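Local coordinates for protein type 6 secretion amidase effector 2 (PDB 6WIN) that probably cleaves amide bonds in bacterial peptidoglycan as an antibacterial toxin delivered by the type VI secretion system, at residues Leu78-Trp91 with Pro98-Asn110. Sequence-based numbering, arbitrary orientation.
Sequences LGQDTGGIWVMDQW and PRVSKRYIRKLHN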
loop_
_atom_site.group_PDB
_atom_site.type_symbol
_atom_site.label_atom_id
_atom_site.label_comp_id
_atom_site.label_asym_id
_atom_site.label_seq_id
_atom_site.Cartn_x
_atom_site.Cartn_y
_atom_site.Cartn_z
ATOM N N LEU A 78 8.963 1.687 -1.990
ATOM C CA LEU A 78 10.412 1.894 -1.939
ATOM C C LEU A 78 11.110 1.716 -3.280
ATOM O O LEU A 78 12.031 2.470 -3.584
ATOM C CB LEU A 78 11.073 0.953 -0.914
ATOM C CG LEU A 78 10.714 1.090 0.566
ATOM C CD1 LEU A 78 11.494 0.061 1.394
ATOM C CD2 LEU A 78 10.942 2.510 1.089
ATOM N N GLY A 79 10.714 0.734 -4.082
ATOM C CA GLY A 79 11.371 0.474 -5.353
ATOM C C GLY A 79 10.740 -0.735 -6.010
ATOM O O GLY A 79 9.835 -1.367 -5.457
ATOM N N GLN A 80 11.225 -1.059 -7.211
ATOM C CA GLN A 80 10.672 -2.209 -7.920
ATOM C C GLN A 80 11.676 -2.761 -8.924
ATOM O O GLN A 80 12.622 -2.084 -9.339
ATOM C CB GLN A 80 9.350 -1.859 -8.625
ATOM C CG GLN A 80 9.478 -0.933 -9.832
ATOM C CD GLN A 80 8.129 -0.610 -10.458
ATOM O OE1 GLN A 80 7.432 -1.502 -10.957
ATOM N NE2 GLN A 80 7.742 0.668 -10.418
ATOM N N ASP A 81 11.449 -4.016 -9.300
ATOM C CA ASP A 81 12.235 -4.705 -10.314
ATOM C C ASP A 81 11.282 -5.581 -11.131
ATOM O O ASP A 81 10.059 -5.507 -10.977
ATOM C CB ASP A 81 13.371 -5.507 -9.657
ATOM C CG ASP A 81 12.878 -6.424 -8.564
ATOM O OD1 ASP A 81 12.118 -7.368 -8.863
ATOM O OD2 ASP A 81 13.251 -6.205 -7.395
ATOM N N THR A 82 11.845 -6.450 -11.982
ATOM C CA THR A 82 11.009 -7.265 -12.861
ATOM C C THR A 82 10.203 -8.311 -12.095
ATOM O O THR A 82 9.234 -8.846 -12.641
ATOM C CB THR A 82 11.858 -7.949 -13.947
ATOM O OG1 THR A 82 12.794 -8.847 -13.340
ATOM C CG2 THR A 82 12.626 -6.930 -14.763
ATOM N N GLY A 83 10.556 -8.593 -10.842
ATOM C CA GLY A 83 9.844 -9.603 -10.084
ATOM C C GLY A 83 8.906 -9.120 -8.990
ATOM O O GLY A 83 8.187 -9.931 -8.401
ATOM N N GLY A 84 8.891 -7.831 -8.684
ATOM C CA GLY A 84 7.998 -7.351 -7.651
ATOM C C GLY A 84 8.388 -5.963 -7.181
ATOM O O GLY A 84 9.175 -5.268 -7.822
ATOM N N ILE A 85 7.814 -5.578 -6.036
ATOM C CA ILE A 85 8.051 -4.264 -5.443
ATOM C C ILE A 85 8.549 -4.423 -4.011
ATOM O O ILE A 85 8.186 -5.362 -3.295
ATOM C CB ILE A 85 6.786 -3.376 -5.462
ATOM C CG1 ILE A 85 5.647 -4.051 -4.692
ATOM C CG2 ILE A 85 6.348 -3.076 -6.878
ATOM C CD1 ILE A 85 4.410 -3.168 -4.516
ATOM N N TRP A 86 9.383 -3.483 -3.593
ATOM C CA TRP A 86 9.790 -3.351 -2.200
ATOM C C TRP A 86 8.957 -2.249 -1.549
ATOM O O TRP A 86 8.869 -1.146 -2.091
ATOM C CB TRP A 86 11.277 -3.015 -2.113
ATOM C CG TRP A 86 12.180 -4.194 -2.284
ATOM C CD1 TRP A 86 12.823 -4.580 -3.428
ATOM C CD2 TRP A 86 12.550 -5.135 -1.277
ATOM N NE1 TRP A 86 13.575 -5.704 -3.188
ATOM C CE2 TRP A 86 13.422 -6.069 -1.877
ATOM C CE3 TRP A 86 12.236 -5.278 0.080
ATOM C CZ2 TRP A 86 13.975 -7.135 -1.169
ATOM C CZ3 TRP A 86 12.791 -6.342 0.783
ATOM C CH2 TRP A 86 13.650 -7.253 0.155
ATOM N N VAL A 87 8.325 -2.556 -0.408
ATOM C CA VAL A 87 7.533 -1.581 0.335
ATOM C C VAL A 87 8.046 -1.488 1.770
ATOM O O VAL A 87 8.766 -2.358 2.258
ATOM C CB VAL A 87 6.022 -1.916 0.340
ATOM C CG1 VAL A 87 5.505 -2.162 -1.083
ATOM C CG2 VAL A 87 5.737 -3.113 1.249
HETATM N N MSE A 88 7.654 -0.410 2.443
HETATM C CA MSE A 88 7.842 -0.230 3.883
HETATM C C MSE A 88 6.478 -0.263 4.586
HETATM O O MSE A 88 5.577 0.530 4.243
HETATM C CB MSE A 88 8.573 1.096 4.142
HETATM C CG MSE A 88 8.953 1.385 5.594
HETATM SE SE MSE A 88 10.463 0.279 6.146
HETATM C CE MSE A 88 11.983 1.152 5.107
ATOM N N ASP A 89 6.286 -1.183 5.535
ATOM C CA ASP A 89 4.960 -1.341 6.120
ATOM C C ASP A 89 5.041 -1.852 7.554
ATOM O O ASP A 89 6.118 -1.973 8.147
ATOM C CB ASP A 89 4.070 -2.246 5.244
ATOM C CG ASP A 89 4.639 -3.656 5.029
ATOM O OD1 ASP A 89 5.677 -4.015 5.619
ATOM O OD2 ASP A 89 4.014 -4.415 4.250
ATOM N N GLN A 90 3.867 -2.111 8.120
ATOM C CA GLN A 90 3.728 -2.746 9.418
ATOM C C GLN A 90 2.382 -3.454 9.430
ATOM O O GLN A 90 1.531 -3.216 8.571
ATOM C CB GLN A 90 3.809 -1.726 10.568
ATOM C CG GLN A 90 2.463 -1.053 10.861
ATOM C CD GLN A 90 2.513 -0.044 11.998
ATOM O OE1 GLN A 90 3.575 0.245 12.551
ATOM N NE2 GLN A 90 1.351 0.503 12.351
ATOM N N TRP A 91 2.191 -4.329 10.413
ATOM C CA TRP A 91 0.863 -4.829 10.758
ATOM C C TRP A 91 0.922 -5.375 12.184
ATOM O O TRP A 91 1.956 -5.303 12.857
ATOM C CB TRP A 91 0.332 -5.849 9.735
ATOM C CG TRP A 91 1.148 -7.106 9.502
ATOM C CD1 TRP A 91 1.012 -8.302 10.150
ATOM C CD2 TRP A 91 2.189 -7.294 8.529
ATOM N NE1 TRP A 91 1.915 -9.219 9.653
ATOM C CE2 TRP A 91 2.649 -8.625 8.658
ATOM C CE3 TRP A 91 2.778 -6.468 7.564
ATOM C CZ2 TRP A 91 3.674 -9.149 7.858
ATOM C CZ3 TRP A 91 3.803 -6.995 6.769
ATOM C CH2 TRP A 91 4.235 -8.322 6.924
ATOM N N PRO A 98 7.863 -7.496 14.086
ATOM C CA PRO A 98 8.168 -6.781 15.339
ATOM C C PRO A 98 8.426 -5.296 15.143
ATOM O O PRO A 98 8.116 -4.498 16.039
ATOM C CB PRO A 98 9.415 -7.509 15.866
ATOM C CG PRO A 98 10.045 -8.103 14.653
ATOM C CD PRO A 98 8.894 -8.501 13.769
ATOM N N ARG A 99 8.990 -4.900 14.002
ATOM C CA ARG A 99 9.286 -3.505 13.718
ATOM C C ARG A 99 8.670 -3.106 12.382
ATOM O O ARG A 99 8.218 -3.948 11.599
ATOM C CB ARG A 99 10.795 -3.246 13.682
ATOM C CG ARG A 99 11.604 -3.999 14.736
ATOM C CD ARG A 99 11.370 -3.494 16.167
ATOM N NE ARG A 99 11.796 -4.517 17.113
ATOM C CZ ARG A 99 11.256 -4.732 18.306
ATOM N NH1 ARG A 99 10.268 -3.979 18.743
ATOM N NH2 ARG A 99 11.712 -5.719 19.065
ATOM N N VAL A 100 8.651 -1.791 12.135
ATOM C CA VAL A 100 8.451 -1.289 10.781
ATOM C C VAL A 100 9.637 -1.735 9.942
ATOM O O VAL A 100 10.793 -1.580 10.358
ATOM C CB VAL A 100 8.289 0.243 10.806
ATOM C CG1 VAL A 100 8.022 0.794 9.414
ATOM C CG2 VAL A 100 7.154 0.617 11.740
ATOM N N SER A 101 9.367 -2.341 8.782
ATOM C CA SER A 101 10.465 -2.925 8.016
ATOM C C SER A 101 10.068 -3.132 6.562
ATOM O O SER A 101 8.886 -3.135 6.218
ATOM C CB SER A 101 10.920 -4.262 8.610
ATOM O OG SER A 101 9.846 -5.171 8.701
ATOM N N LYS A 102 11.089 -3.349 5.727
ATOM C CA LYS A 102 10.903 -3.568 4.296
ATOM C C LYS A 102 10.537 -5.011 3.998
ATOM O O LYS A 102 11.012 -5.940 4.659
ATOM C CB LYS A 102 12.171 -3.264 3.505
ATOM C CG LYS A 102 13.020 -2.137 3.982
ATOM C CD LYS A 102 14.241 -2.080 3.095
ATOM C CE LYS A 102 15.060 -0.853 3.364
ATOM N NZ LYS A 102 16.212 -0.804 2.419
ATOM N N ARG A 103 9.729 -5.196 2.950
ATOM C CA ARG A 103 9.474 -6.535 2.444
ATOM C C ARG A 103 9.220 -6.474 0.941
ATOM O O ARG A 103 8.863 -5.432 0.383
ATOM C CB ARG A 103 8.302 -7.211 3.172
ATOM C CG ARG A 103 6.922 -6.630 2.850
ATOM C CD ARG A 103 5.827 -7.459 3.516
ATOM N NE ARG A 103 4.496 -6.912 3.267
ATOM C CZ ARG A 103 3.542 -7.528 2.576
ATOM N NH1 ARG A 103 3.763 -8.727 2.053
ATOM N NH2 ARG A 103 2.358 -6.941 2.415
ATOM N N TYR A 104 9.420 -7.623 0.296
ATOM C CA TYR A 104 9.325 -7.779 -1.147
ATOM C C TYR A 104 7.966 -8.372 -1.471
ATOM O O TYR A 104 7.625 -9.451 -0.970
ATOM C CB TYR A 104 10.427 -8.703 -1.651
ATOM C CG TYR A 104 10.632 -8.801 -3.154
ATOM C CD1 TYR A 104 10.942 -7.682 -3.902
ATOM C CD2 TYR A 104 10.607 -10.034 -3.797
ATOM C CE1 TYR A 104 11.170 -7.769 -5.256
ATOM C CE2 TYR A 104 10.846 -10.139 -5.159
ATOM C CZ TYR A 104 11.130 -9.002 -5.876
ATOM O OH TYR A 104 11.372 -9.071 -7.213
ATOM N N ILE A 105 7.195 -7.664 -2.295
ATOM C CA ILE A 105 5.891 -8.110 -2.759
ATOM C C ILE A 105 6.042 -8.471 -4.230
ATOM O O ILE A 105 6.364 -7.608 -5.055
ATOM C CB ILE A 105 4.820 -7.029 -2.544
ATOM C CG1 ILE A 105 4.815 -6.578 -1.077
ATOM C CG2 ILE A 105 3.447 -7.524 -2.989
ATOM C CD1 ILE A 105 3.633 -5.670 -0.706
ATOM N N ARG A 106 5.843 -9.747 -4.551
ATOM C CA ARG A 106 6.093 -10.251 -5.892
ATOM C C ARG A 106 4.909 -10.045 -6.830
ATOM O O ARG A 106 3.745 -10.047 -6.421
ATOM C CB ARG A 106 6.425 -11.736 -5.850
ATOM C CG ARG A 106 7.402 -12.106 -4.766
ATOM C CD ARG A 106 8.290 -13.209 -5.231
ATOM N NE ARG A 106 7.565 -14.269 -5.945
ATOM C CZ ARG A 106 6.624 -15.038 -5.403
ATOM N NH1 ARG A 106 6.031 -15.972 -6.140
ATOM N NH2 ARG A 106 6.280 -14.879 -4.126
ATOM N N LYS A 107 5.232 -9.875 -8.106
ATOM C CA LYS A 107 4.273 -10.126 -9.167
ATOM C C LYS A 107 4.099 -11.634 -9.294
ATOM O O LYS A 107 5.067 -12.362 -9.539
ATOM C CB LYS A 107 4.751 -9.510 -10.477
ATOM C CG LYS A 107 3.690 -9.516 -11.587
ATOM C CD LYS A 107 4.086 -10.454 -12.708
ATOM C CE LYS A 107 3.033 -10.467 -13.823
ATOM N NZ LYS A 107 1.766 -11.151 -13.383
ATOM N N LEU A 108 2.887 -12.105 -9.052
ATOM C CA LEU A 108 2.592 -13.527 -9.040
ATOM C C LEU A 108 2.298 -14.019 -10.455
ATOM O O LEU A 108 1.885 -13.255 -11.329
ATOM C CB LEU A 108 1.397 -13.796 -8.121
ATOM C CG LEU A 108 1.546 -13.173 -6.734
ATOM C CD1 LEU A 108 0.329 -13.464 -5.872
ATOM C CD2 LEU A 108 2.818 -13.698 -6.082
ATOM N N HIS A 109 2.522 -15.313 -10.676
ATOM C CA HIS A 109 2.103 -15.929 -11.928
ATOM C C HIS A 109 0.590 -15.807 -12.080
ATOM O O HIS A 109 -0.169 -16.180 -11.180
ATOM C CB HIS A 109 2.525 -17.397 -11.957
ATOM C CG HIS A 109 4.000 -17.601 -12.116
ATOM N ND1 HIS A 109 4.689 -17.215 -13.248
ATOM C CD2 HIS A 109 4.917 -18.153 -11.289
ATOM C CE1 HIS A 109 5.965 -17.525 -13.113
ATOM N NE2 HIS A 109 6.131 -18.093 -11.932
ATOM N N ASN A 110 0.151 -15.262 -13.216
ATOM C CA ASN A 110 -1.279 -15.070 -13.494
ATOM C C ASN A 110 -1.981 -14.374 -12.326
ATOM O O ASN A 110 -3.070 -14.769 -11.900
ATOM C CB ASN A 110 -1.952 -16.408 -13.832
ATOM C CG ASN A 110 -3.313 -16.241 -14.509
ATOM O OD1 ASN A 110 -3.773 -15.125 -14.767
ATOM N ND2 ASN A 110 -3.965 -17.363 -14.793
HETATM O O HOH W 1 7.833 -12.200 -9.866
#
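Asp89 OD2 receives Arg103 NE at 2.7 Å in a salt bridge across an antiparallel beta hairpin, strands 84-89 and 101-106, at the edge of the sheet. The N-H...O angle of 176° is nearly linear, and NE meets the syn lone pair of OD2 with carboxylate and guanidinium planes 14° apart. His73 NE2 also bonds OD2, Lys97 NZ pairs with OD1, and Asn124 OD1 takes Arg103 NH1, which together should restrict rotation of both groups. Trp91 CZ3 approaches Arg103 NE at 3.6 Å.

Register follows from two reciprocal backbone pairs, Ile85 with Ile105 and Val87 with Arg103; Ile85 N to Ile105 O is 2.7 Å. The ladder weakens at its end, where both bonds, Asp89 N to Ser101 O and Ser101 N to Asp89 O, are weak at 3.3 Å.

On the other face of the sheet, Tyr104 CB sits over the six-membered ring of Trp86, 3.8 Å from its centroid, a CH-pi contact. With CG anti to the backbone N, Tyr104 carries CD1 over the rim of one indole face, the ring planes 43° apart, and sends OH on to the type I turn of Asp81-Gly84. There Asp81 OD1 lies in the plane of the phenol ring, accepts a very short 2.5 Å bond from Tyr104 OH, and through its anti lone pair takes Gly83 N at 2.8 Å, closing an Asx turn.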